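PDB 4RU0: putative branched-chain amino acid ABC transporter, periplasmic branched-chain amino acid-binding protein from Pseudomonas protegens Pf-5, which probably captures branched-chain amino acids or related small solutes in the periplasm and delivers them to an ABC transporter for uptake. Local coordinates for residues 340-345 with 369-374; 139-142 with 146-149. All coordinates share one frame; numbering follows the deposited sequence.

In the fold
Contact 1 lies at the surface and contact 2 is buried, and their chemistry follows their place. In contact 1, helix 325-348 and helix 369-375 meet through two long arginine side chains that share the carboxylate of Glu339. Contact 2 joins two parts of one loop, between strand 131-132 and strand 150-151, where a phenylalanine ring packs on an alanine and on the stem of a glutamate without any hydrogen bond between the segments. The two have no helix or strand in common; their centres are 23 Å apart and their nearest atoms about 11 Å, yet both belong to the periplasmic binding protein fold. Two arginines sharing a glutamate make the first, apolar packing the second.

Contact 1 (340-345 with 369-374); sequences AIRTAQ and DARLKD
Arg342 and Arg371 meet guanidinium to guanidinium, bridging helix 325-348 and helix 369-375 at the surface of a periplasmic binding protein fold. The nearest atoms are Arg342 NH1 and Arg371 NH2, 3.1 Å apart; both are donors, so no hydrogen bond joins them. Arg371 NH2 lies over one face of the Arg342 guanidinium, 3.5 Å from Arg342 CZ, and the two planes are inclined by 40°. Arg342 CD also lies 3.6 Å from Arg371 NH2. Their closeness is consistent with a shared partner, Glu339 of helix 325-348, whose OE1 forms salt bridges with both Arg342 NH1 and Arg371 NH2. Both guanidinium groups converge on this one carboxylate oxygen, which links the shorter helix to the longer one. Farther out, the torsions let the side chains span the gap. Arg342 runs extended from its helix, CG opposite the backbone N (chi1 174°), before bending at chi3 to turn its head toward Glu339. Arg371 bends earlier, at chi2 (59°), then stays extended to its terminal nitrogens. Backbone bonds hold the helix that carries Arg371, among them Lys373 N to Asp369 O at 2.9 Å.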
loop_
_atom_site.group_PDB
_atom_site.type_symbol
_atom_site.label_atom_id
_atom_site.label_comp_id
_atom_site.label_asym_id
_atom_site.label_seq_id
_atom_site.Cartn_x
_atom_site.Cartn_y
_atom_site.Cartn_z
ATOM N N ALA A 340 13.784 8.296 -0.993
ATOM C CA ALA A 340 13.362 9.685 -0.864
ATOM C C ALA A 340 14.459 10.500 -0.195
ATOM O O ALA A 340 14.803 11.592 -0.648
ATOM C CB ALA A 340 12.065 9.783 -0.073
ATOM N N ILE A 341 14.999 9.953 0.888
ATOM C CA ILE A 341 16.103 10.574 1.600
ATOM C C ILE A 341 17.314 10.710 0.685
ATOM O O ILE A 341 17.891 11.792 0.559
ATOM C CB ILE A 341 16.485 9.762 2.851
ATOM C CG1 ILE A 341 15.364 9.839 3.889
ATOM C CG2 ILE A 341 17.800 10.267 3.433
ATOM C CD1 ILE A 341 15.504 8.844 5.012
ATOM N N ARG A 342 17.675 9.604 0.038
ATOM C CA ARG A 342 18.785 9.572 -0.905
ATOM C C ARG A 342 18.612 10.621 -1.998
ATOM O O ARG A 342 19.553 11.333 -2.337
ATOM C CB ARG A 342 18.914 8.177 -1.522
ATOM C CG ARG A 342 19.946 8.069 -2.635
ATOM C CD ARG A 342 20.170 6.622 -3.061
ATOM N NE ARG A 342 20.795 5.829 -2.006
ATOM C CZ ARG A 342 20.190 4.846 -1.346
ATOM N NH1 ARG A 342 18.939 4.531 -1.632
ATOM N NH2 ARG A 342 20.835 4.178 -0.403
ATOM N N THR A 343 17.401 10.721 -2.533
ATOM C CA THR A 343 17.103 11.681 -3.590
ATOM C C THR A 343 17.353 13.115 -3.132
ATOM O O THR A 343 17.883 13.933 -3.883
ATOM C CB THR A 343 15.637 11.552 -4.067
ATOM O OG1 THR A 343 15.354 10.187 -4.390
ATOM C CG2 THR A 343 15.381 12.424 -5.288
ATOM N N ALA A 344 16.971 13.411 -1.892
ATOM C CA ALA A 344 17.068 14.768 -1.374
ATOM C C ALA A 344 18.515 15.138 -1.051
ATOM O O ALA A 344 18.920 16.281 -1.243
ATOM C CB ALA A 344 16.185 14.935 -0.140
ATOM N N GLN A 345 19.287 14.165 -0.576
ATOM C CA GLN A 345 20.718 14.353 -0.341
ATOM C C GLN A 345 21.437 14.832 -1.600
ATOM O O GLN A 345 22.486 15.464 -1.519
ATOM C CB GLN A 345 21.368 13.060 0.155
ATOM C CG GLN A 345 21.066 12.714 1.598
ATOM C CD GLN A 345 21.816 11.480 2.051
ATOM O OE1 GLN A 345 22.681 10.980 1.340
ATOM N NE2 GLN A 345 21.489 10.984 3.238
ATOM N N ASP A 369 13.926 1.140 -13.717
ATOM C CA ASP A 369 14.209 -0.289 -13.702
ATOM C C ASP A 369 15.693 -0.522 -13.428
ATOM O O ASP A 369 16.066 -1.480 -12.746
ATOM C CB ASP A 369 13.804 -0.940 -15.020
ATOM C CG ASP A 369 12.327 -1.243 -15.085
ATOM O OD1 ASP A 369 11.743 -1.572 -14.031
ATOM O OD2 ASP A 369 11.753 -1.154 -16.190
ATOM N N ALA A 370 16.531 0.362 -13.963
ATOM C CA ALA A 370 17.962 0.314 -13.698
ATOM C C ALA A 370 18.218 0.462 -12.206
ATOM O O ALA A 370 19.002 -0.285 -11.614
ATOM C CB ALA A 370 18.686 1.404 -14.472
ATOM N N ARG A 371 17.534 1.430 -11.605
ATOM C CA ARG A 371 17.670 1.708 -10.185
ATOM C C ARG A 371 17.143 0.545 -9.343
ATOM O O ARG A 371 17.741 0.179 -8.332
ATOM C CB ARG A 371 16.940 3.007 -9.845
ATOM C CG ARG A 371 16.952 3.376 -8.381
ATOM C CD ARG A 371 18.364 3.532 -7.862
ATOM N NE ARG A 371 18.409 3.378 -6.413
ATOM C CZ ARG A 371 19.518 3.452 -5.690
ATOM N NH1 ARG A 371 20.682 3.684 -6.279
ATOM N NH2 ARG A 371 19.459 3.294 -4.376
ATOM N N LEU A 372 16.024 -0.036 -9.770
ATOM C CA LEU A 372 15.446 -1.190 -9.088
ATOM C C LEU A 372 16.403 -2.378 -9.111
ATOM O O LEU A 372 16.483 -3.143 -8.147
ATOM C CB LEU A 372 14.109 -1.588 -9.727
ATOM C CG LEU A 372 12.882 -0.706 -9.474
ATOM C CD1 LEU A 372 11.739 -1.114 -10.393
ATOM C CD2 LEU A 372 12.443 -0.777 -8.014
ATOM N N LYS A 373 17.123 -2.526 -10.219
ATOM C CA LYS A 373 18.101 -3.600 -10.358
ATOM C C LYS A 373 19.246 -3.423 -9.362
ATOM O O LYS A 373 19.732 -4.396 -8.786
ATOM C CB LYS A 373 18.637 -3.657 -11.786
ATOM N N ASP A 374 19.667 -2.178 -9.152
ATOM C CA ASP A 374 20.732 -1.892 -8.195
ATOM C C ASP A 374 20.363 -2.333 -6.781
ATOM O O ASP A 374 21.099 -3.097 -6.155
ATOM C CB ASP A 374 21.082 -0.403 -8.198
ATOM C CG ASP A 374 21.940 -0.010 -9.382
ATOM O OD1 ASP A 374 23.151 -0.312 -9.362
ATOM O OD2 ASP A 374 21.409 0.602 -10.330
#

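Contact 2 (139-142 with 146-149)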
loop_
_atom_site.group_PDB
_atom_site.type_symbol
_atom_site.label_atom_id
_atom_site.label_comp_id
_atom_site.label_asym_id
_atom_site.label_seq_id
_atom_site.Cartn_x
_atom_site.Cartn_y
_atom_site.Cartn_z
ATOM N N THR A 139 -7.102 9.407 -1.071
ATOM C CA THR A 139 -6.803 9.327 -2.495
ATOM C C THR A 139 -6.607 10.725 -3.092
ATOM O O THR A 139 -5.772 10.917 -3.972
ATOM C CB THR A 139 -7.907 8.566 -3.291
ATOM O OG1 THR A 139 -9.161 9.239 -3.150
ATOM C CG2 THR A 139 -8.046 7.137 -2.781
ATOM N N GLU A 140 -7.349 11.707 -2.594
ATOM C CA GLU A 140 -7.221 13.064 -3.111
ATOM C C GLU A 140 -5.863 13.678 -2.762
ATOM O O GLU A 140 -5.486 14.706 -3.315
ATOM C CB GLU A 140 -8.359 13.958 -2.600
ATOM C CG GLU A 140 -8.387 14.184 -1.100
ATOM C CD GLU A 140 -9.099 13.073 -0.356
ATOM O OE1 GLU A 140 -9.489 12.082 -1.012
ATOM O OE2 GLU A 140 -9.270 13.195 0.880
ATOM N N ALA A 141 -5.116 13.041 -1.866
ATOM C CA ALA A 141 -3.780 13.523 -1.537
ATOM C C ALA A 141 -2.794 13.181 -2.654
ATOM O O ALA A 141 -1.600 13.476 -2.553
ATOM C CB ALA A 141 -3.311 12.953 -0.210
ATOM N N THR A 142 -3.293 12.560 -3.717
ATOM C CA THR A 142 -2.510 12.404 -4.935
ATOM C C THR A 142 -2.118 13.788 -5.452
ATOM O O THR A 142 -1.000 13.992 -5.933
ATOM C CB THR A 142 -3.286 11.640 -6.026
ATOM O OG1 THR A 142 -3.699 10.362 -5.527
ATOM C CG2 THR A 142 -2.417 11.433 -7.255
ATOM N N VAL A 146 -2.637 20.424 -3.125
ATOM C CA VAL A 146 -3.594 20.618 -2.040
ATOM C C VAL A 146 -3.101 19.900 -0.786
ATOM O O VAL A 146 -3.396 20.309 0.336
ATOM C CB VAL A 146 -4.997 20.126 -2.443
ATOM C CG1 VAL A 146 -5.964 20.167 -1.267
ATOM C CG2 VAL A 146 -5.530 20.973 -3.592
ATOM N N PHE A 147 -2.310 18.848 -0.986
ATOM C CA PHE A 147 -1.766 18.065 0.123
ATOM C C PHE A 147 -0.240 18.011 0.122
ATOM O O PHE A 147 0.340 16.965 -0.156
ATOM C CB PHE A 147 -2.332 16.647 0.088
ATOM C CG PHE A 147 -3.792 16.577 0.409
ATOM C CD1 PHE A 147 -4.740 16.743 -0.584
ATOM C CD2 PHE A 147 -4.218 16.347 1.708
ATOM C CE1 PHE A 147 -6.084 16.678 -0.288
ATOM C CE2 PHE A 147 -5.558 16.280 2.010
ATOM C CZ PHE A 147 -6.495 16.445 1.013
ATOM N N PRO A 148 0.411 19.132 0.468
ATOM C CA PRO A 148 1.871 19.257 0.415
ATOM C C PRO A 148 2.611 18.168 1.188
ATOM O O PRO A 148 3.646 17.700 0.718
ATOM C CB PRO A 148 2.132 20.629 1.053
ATOM C CG PRO A 148 0.850 21.355 0.953
ATOM C CD PRO A 148 -0.222 20.330 1.045
ATOM N N TYR A 149 2.092 17.768 2.345
ATOM C CA TYR A 149 2.807 16.832 3.208
ATOM C C TYR A 149 2.067 15.512 3.447
ATOM O O TYR A 149 2.297 14.830 4.443
ATOM C CB TYR A 149 3.132 17.518 4.538
ATOM C CG TYR A 149 4.165 18.603 4.353
ATOM C CD1 TYR A 149 3.786 19.917 4.101
ATOM C CD2 TYR A 149 5.522 18.303 4.374
ATOM C CE1 TYR A 149 4.731 20.904 3.905
ATOM C CE2 TYR A 149 6.474 19.286 4.179
ATOM C CZ TYR A 149 6.075 20.581 3.943
ATOM O OH TYR A 149 7.021 21.559 3.750
#
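Phe147 packs against Glu140 and Ala141 within the loop between strand 131-132 and strand 150-151 of this periplasmic binding protein fold. Residues 139-142 form a short 3-10 turn, and the chain then returns after three residues, bringing the CA atoms of Ala141 and Phe147 to 5.2 Å. The contact is buried and mainly apolar. A CH-pi interaction comes first: Ala141 CB sits over one face of the Phe147 ring, 4.1 Å from its centroid and 26° off the normal. The methyl is displaced toward the root of the ring, lying 3.7 Å from Phe147 CG, while Ala141 CA approaches Phe147 CD1. Van der Waals packing continues at the far end of the ring, where Glu140 CG lies 3.5 Å from Phe147 CE1 and nearly as close to CZ. Glu140 CG stands between its own backbone N and carbonyl carbon (chi1 64°), which brings this methylene to the ring, and a bend at chi2 turns the carboxylate aside toward a weak, long ion pair with Arg138. Phe432 of helix 418-435 also meets the Phe147 ring. An alanine in place of Phe147 would probably open a gap beside the Ala141 methyl and the Glu140 stem and deprive Phe432 of its aromatic neighbour. No hydrogen bond crosses between the segments; within 139-142, Thr139 O accepts twice from Thr142: from the backbone N at 3.0 Å, and from the side-chain OG1 at 2.7 Å, in the carbonyl plane.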